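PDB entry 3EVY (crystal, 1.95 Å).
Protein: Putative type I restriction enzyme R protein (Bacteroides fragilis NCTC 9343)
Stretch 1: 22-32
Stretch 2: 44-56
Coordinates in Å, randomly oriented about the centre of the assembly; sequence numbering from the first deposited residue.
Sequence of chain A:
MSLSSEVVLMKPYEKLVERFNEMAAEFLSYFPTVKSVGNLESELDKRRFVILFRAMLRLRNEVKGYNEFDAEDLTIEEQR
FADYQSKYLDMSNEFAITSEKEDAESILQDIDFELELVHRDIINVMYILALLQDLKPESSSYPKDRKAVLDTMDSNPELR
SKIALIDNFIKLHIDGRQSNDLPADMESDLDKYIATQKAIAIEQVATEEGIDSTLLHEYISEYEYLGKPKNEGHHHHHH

Stretch 1 (22-32) EMAAEFLSYFP
Stretch 2 (44-56) LDKRRFVILFRAM

What forms the apolar centre? Phe 27, buried, with chi1 near 176° (t) and chi2 at 87°, enters as a knob among Phe 49, Leu 52, Phe 53 and Met 56. In Met 56 (m, t, m) the CA-to-CB bond points sideways, but the end of the side chain comes nearer, placing CE 3.5 Å from the centroid of the Phe 27 ring and only 9° off the normal. A flexible thioether suits this place, since its methyl can sit over one aromatic face, a CH-pi contact. Leu 52 CB meets the ring edge 4.1 Å from Phe 27 CD1, and Phe 49 CE1 lies 3.6 Å from Phe 27 CZ, the two rings rim to rim with planes at 45°.

How do the backbones run? Both are alpha-helical, the first already helical at Glu 22 and through Phe 27, the second throughout Leu 44 to Met 56, with i to i+4 hydrogen bonds such as Phe 27 N to Met 23 O, 2.8 Å. Their axes approach to 10.5 Å, nearly antiparallel at 156°. The register pairs Met 23 with Met 56 and Phe 27 with Leu 52, CA to CA 6.9 Å each, and Phe 31 with Phe 49 at 8.0 Å.

What extends the apolar centre towards each end? Met 23 (t, t, m) brings CG to 3.7 Å from Met 56 CG, while Ala 24, small and buried, has its CA 3.9 Å from Met 56 SD. Past the helix, Phe 31 (phi/psi -131/79, chi1 m) turns its ring face to Phe 49 (chi1 t): the planes meet at 83°, and Phe 31 CZ is 3.7 Å from Phe 49 CB.

What closes the polar edge? Exposed Tyr 30 (chi1 m) and Arg 48 (chi1 t) meet through carbon, Tyr 30 CE1 to Arg 48 CD at 4.1 Å. No hydrogen bond crosses; packing joins the stretches, and the contact buries 549 Å², both sides summed.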

# COMPACT_ATOMS: atom_id res chain seq x y z
N GLU A 22 9.72 1.52 0.76
CA GLU A 22 9.83 2.93 1.16
C GLU A 22 8.49 3.62 1.15
O GLU A 22 8.18 4.40 2.08
CB GLU A 22 10.84 3.68 0.27
CG GLU A 22 12.24 3.19 0.50
CD GLU A 22 13.25 3.64 -0.61
OE1 GLU A 22 12.84 4.39 -1.56
OE2 GLU A 22 14.44 3.22 -0.52
N MET A 23 7.73 3.40 0.09
CA MET A 23 6.35 3.90 -0.02
C MET A 23 5.52 3.39 1.16
O MET A 23 4.76 4.16 1.73
CB MET A 23 5.72 3.37 -1.27
CG MET A 23 4.52 4.09 -1.82
SD MET A 23 4.18 3.55 -3.56
CE MET A 23 5.97 3.74 -4.09
N ALA A 24 5.65 2.12 1.52
CA ALA A 24 4.82 1.56 2.58
C ALA A 24 5.12 2.19 3.96
O ALA A 24 4.22 2.49 4.74
CB ALA A 24 5.02 0.01 2.67
N ALA A 25 6.40 2.34 4.28
CA ALA A 25 6.79 2.85 5.61
C ALA A 25 6.35 4.28 5.70
O ALA A 25 6.01 4.76 6.79
CB ALA A 25 8.31 2.74 5.81
N GLU A 26 6.35 4.99 4.58
CA GLU A 26 5.77 6.31 4.56
C GLU A 26 4.25 6.29 4.69
O GLU A 26 3.71 7.01 5.51
CB GLU A 26 6.18 7.08 3.31
CG GLU A 26 7.69 7.51 3.40
CD GLU A 26 8.43 7.44 2.06
OE1 GLU A 26 7.83 7.76 1.00
OE2 GLU A 26 9.62 7.05 2.09
N PHE A 27 3.57 5.48 3.88
CA PHE A 27 2.11 5.24 4.05
C PHE A 27 1.74 4.94 5.53
O PHE A 27 0.82 5.52 6.06
CB PHE A 27 1.68 4.05 3.19
CG PHE A 27 0.23 3.67 3.36
CD1 PHE A 27 -0.77 4.27 2.62
CD2 PHE A 27 -0.13 2.67 4.26
CE1 PHE A 27 -2.15 3.89 2.79
CE2 PHE A 27 -1.45 2.29 4.43
CZ PHE A 27 -2.46 2.90 3.71
N LEU A 28 2.42 3.99 6.13
CA LEU A 28 2.19 3.61 7.54
C LEU A 28 2.44 4.75 8.55
O LEU A 28 1.82 4.78 9.61
CB LEU A 28 2.98 2.35 7.95
CG LEU A 28 2.54 1.09 7.24
CD1 LEU A 28 3.56 -0.05 7.44
CD2 LEU A 28 1.11 0.70 7.62
N SER A 29 3.32 5.70 8.24
CA SER A 29 3.52 6.84 9.17
C SER A 29 2.34 7.81 9.11
O SER A 29 2.17 8.63 10.01
CB SER A 29 4.84 7.55 8.89
OG SER A 29 4.72 8.17 7.63
N TYR A 30 1.51 7.71 8.07
CA TYR A 30 0.29 8.51 7.97
C TYR A 30 -0.93 7.76 8.46
O TYR A 30 -1.80 8.36 9.11
CB TYR A 30 -0.03 8.88 6.51
CG TYR A 30 0.74 10.07 5.94
CD1 TYR A 30 0.32 11.41 6.18
CD2 TYR A 30 1.86 9.85 5.12
CE1 TYR A 30 1.02 12.50 5.63
CE2 TYR A 30 2.57 10.93 4.57
CZ TYR A 30 2.14 12.25 4.83
OH TYR A 30 2.88 13.28 4.26
N PHE A 31 -1.02 6.46 8.16
CA PHE A 31 -2.22 5.61 8.44
C PHE A 31 -1.73 4.35 9.10
O PHE A 31 -1.55 3.34 8.45
CB PHE A 31 -2.95 5.28 7.14
CG PHE A 31 -3.19 6.54 6.30
CD1 PHE A 31 -4.09 7.52 6.73
CD2 PHE A 31 -2.51 6.72 5.10
CE1 PHE A 31 -4.23 8.70 5.98
CE2 PHE A 31 -2.66 7.87 4.33
CZ PHE A 31 -3.52 8.86 4.75
N PRO A 32 -1.43 4.45 10.40
CA PRO A 32 -0.80 3.36 11.11
C PRO A 32 -1.62 2.09 11.19
O PRO A 32 -1.05 1.05 11.35
CB PRO A 32 -0.50 3.97 12.49
CG PRO A 32 -1.46 5.13 12.63
CD PRO A 32 -1.54 5.68 11.22
N LEU A 44 -9.54 16.29 2.21
CA LEU A 44 -8.16 16.29 1.71
C LEU A 44 -7.43 15.02 2.23
O LEU A 44 -6.68 14.41 1.50
CB LEU A 44 -7.36 17.58 2.03
CG LEU A 44 -7.84 18.86 1.26
CD1 LEU A 44 -6.94 20.07 1.51
CD2 LEU A 44 -8.08 18.64 -0.29
N ASP A 45 -7.67 14.67 3.49
CA ASP A 45 -7.06 13.48 4.05
C ASP A 45 -7.56 12.22 3.38
O ASP A 45 -6.75 11.34 3.10
CB ASP A 45 -7.29 13.37 5.53
CG ASP A 45 -6.44 14.32 6.30
OD1 ASP A 45 -5.41 14.77 5.76
OD2 ASP A 45 -6.77 14.59 7.44
N LYS A 46 -8.87 12.12 3.16
CA LYS A 46 -9.42 10.98 2.42
C LYS A 46 -8.83 10.89 1.03
O LYS A 46 -8.47 9.82 0.60
CB LYS A 46 -10.93 10.97 2.34
CG LYS A 46 -11.54 11.01 3.68
CD LYS A 46 -12.94 11.53 3.56
CE LYS A 46 -13.90 10.38 3.59
NZ LYS A 46 -14.83 10.49 4.76
N ARG A 47 -8.68 12.03 0.34
CA ARG A 47 -8.03 11.98 -0.97
C ARG A 47 -6.56 11.52 -0.90
O ARG A 47 -6.11 10.78 -1.78
CB ARG A 47 -8.12 13.29 -1.72
CG ARG A 47 -9.54 13.81 -1.82
CD ARG A 47 -10.49 12.78 -2.43
NE ARG A 47 -11.11 11.90 -1.42
CZ ARG A 47 -12.06 10.99 -1.70
NH1 ARG A 47 -12.49 10.82 -2.95
NH2 ARG A 47 -12.58 10.25 -0.73
N ARG A 48 -5.85 11.98 0.13
CA ARG A 48 -4.45 11.63 0.31
C ARG A 48 -4.33 10.09 0.45
O ARG A 48 -3.43 9.47 -0.15
CB ARG A 48 -3.90 12.34 1.55
CG ARG A 48 -2.54 11.87 2.10
CD ARG A 48 -1.96 13.08 2.85
NE ARG A 48 -2.68 14.31 2.42
CZ ARG A 48 -2.47 15.53 2.92
NH1 ARG A 48 -1.55 15.66 3.89
NH2 ARG A 48 -3.17 16.60 2.47
N PHE A 49 -5.23 9.50 1.23
CA PHE A 49 -5.18 8.10 1.47
C PHE A 49 -5.46 7.33 0.18
O PHE A 49 -4.66 6.47 -0.20
CB PHE A 49 -6.21 7.67 2.51
CG PHE A 49 -6.52 6.22 2.43
CD1 PHE A 49 -5.60 5.29 2.94
CD2 PHE A 49 -7.68 5.76 1.83
CE1 PHE A 49 -5.85 3.94 2.85
CE2 PHE A 49 -7.93 4.45 1.77
CZ PHE A 49 -7.02 3.51 2.27
N VAL A 50 -6.58 7.64 -0.48
CA VAL A 50 -6.87 7.07 -1.79
C VAL A 50 -5.69 7.13 -2.79
O VAL A 50 -5.34 6.14 -3.41
CB VAL A 50 -8.13 7.75 -2.37
CG1 VAL A 50 -8.38 7.33 -3.84
CG2 VAL A 50 -9.28 7.40 -1.53
N ILE A 51 -5.06 8.31 -2.92
CA ILE A 51 -3.96 8.49 -3.87
C ILE A 51 -2.74 7.68 -3.47
O ILE A 51 -2.14 6.99 -4.29
CB ILE A 51 -3.68 10.00 -4.00
CG1 ILE A 51 -4.83 10.63 -4.79
CG2 ILE A 51 -2.35 10.26 -4.67
CD1 ILE A 51 -5.01 12.19 -4.63
N LEU A 52 -2.41 7.68 -2.18
CA LEU A 52 -1.31 6.90 -1.71
C LEU A 52 -1.60 5.43 -1.87
O LEU A 52 -0.72 4.64 -2.22
CB LEU A 52 -0.95 7.18 -0.22
CG LEU A 52 -0.21 8.49 0.11
CD1 LEU A 52 0.38 8.50 1.54
CD2 LEU A 52 0.91 8.77 -0.89
N PHE A 53 -2.80 5.03 -1.51
CA PHE A 53 -3.04 3.63 -1.53
C PHE A 53 -3.08 3.15 -3.00
O PHE A 53 -2.66 2.04 -3.31
CB PHE A 53 -4.32 3.26 -0.83
CG PHE A 53 -4.48 1.75 -0.72
CD1 PHE A 53 -3.84 1.05 0.32
CD2 PHE A 53 -5.21 1.05 -1.67
CE1 PHE A 53 -3.98 -0.35 0.42
CE2 PHE A 53 -5.33 -0.39 -1.57
CZ PHE A 53 -4.71 -1.02 -0.51
N ARG A 54 -3.67 3.94 -3.89
CA ARG A 54 -3.64 3.54 -5.35
C ARG A 54 -2.25 3.26 -5.88
O ARG A 54 -2.01 2.28 -6.57
CB ARG A 54 -4.30 4.59 -6.28
CG ARG A 54 -4.39 4.08 -7.76
CD ARG A 54 -5.17 5.04 -8.62
NE ARG A 54 -5.16 4.53 -9.98
CZ ARG A 54 -5.55 5.21 -11.05
NH1 ARG A 54 -6.02 6.45 -10.93
NH2 ARG A 54 -5.48 4.63 -12.24
N ALA A 55 -1.30 4.10 -5.54
CA ALA A 55 0.09 3.91 -5.97
C ALA A 55 0.75 2.68 -5.37
O ALA A 55 1.56 2.02 -6.01
CB ALA A 55 1.00 5.21 -5.59
N MET A 56 0.53 2.45 -4.08
CA MET A 56 1.01 1.17 -3.45
C MET A 56 0.35 -0.00 -4.09
O MET A 56 0.99 -1.02 -4.38
CB MET A 56 0.62 1.16 -1.91
CG MET A 56 1.62 1.89 -0.94
SD MET A 56 1.43 1.15 0.72
CE MET A 56 -0.30 1.10 0.89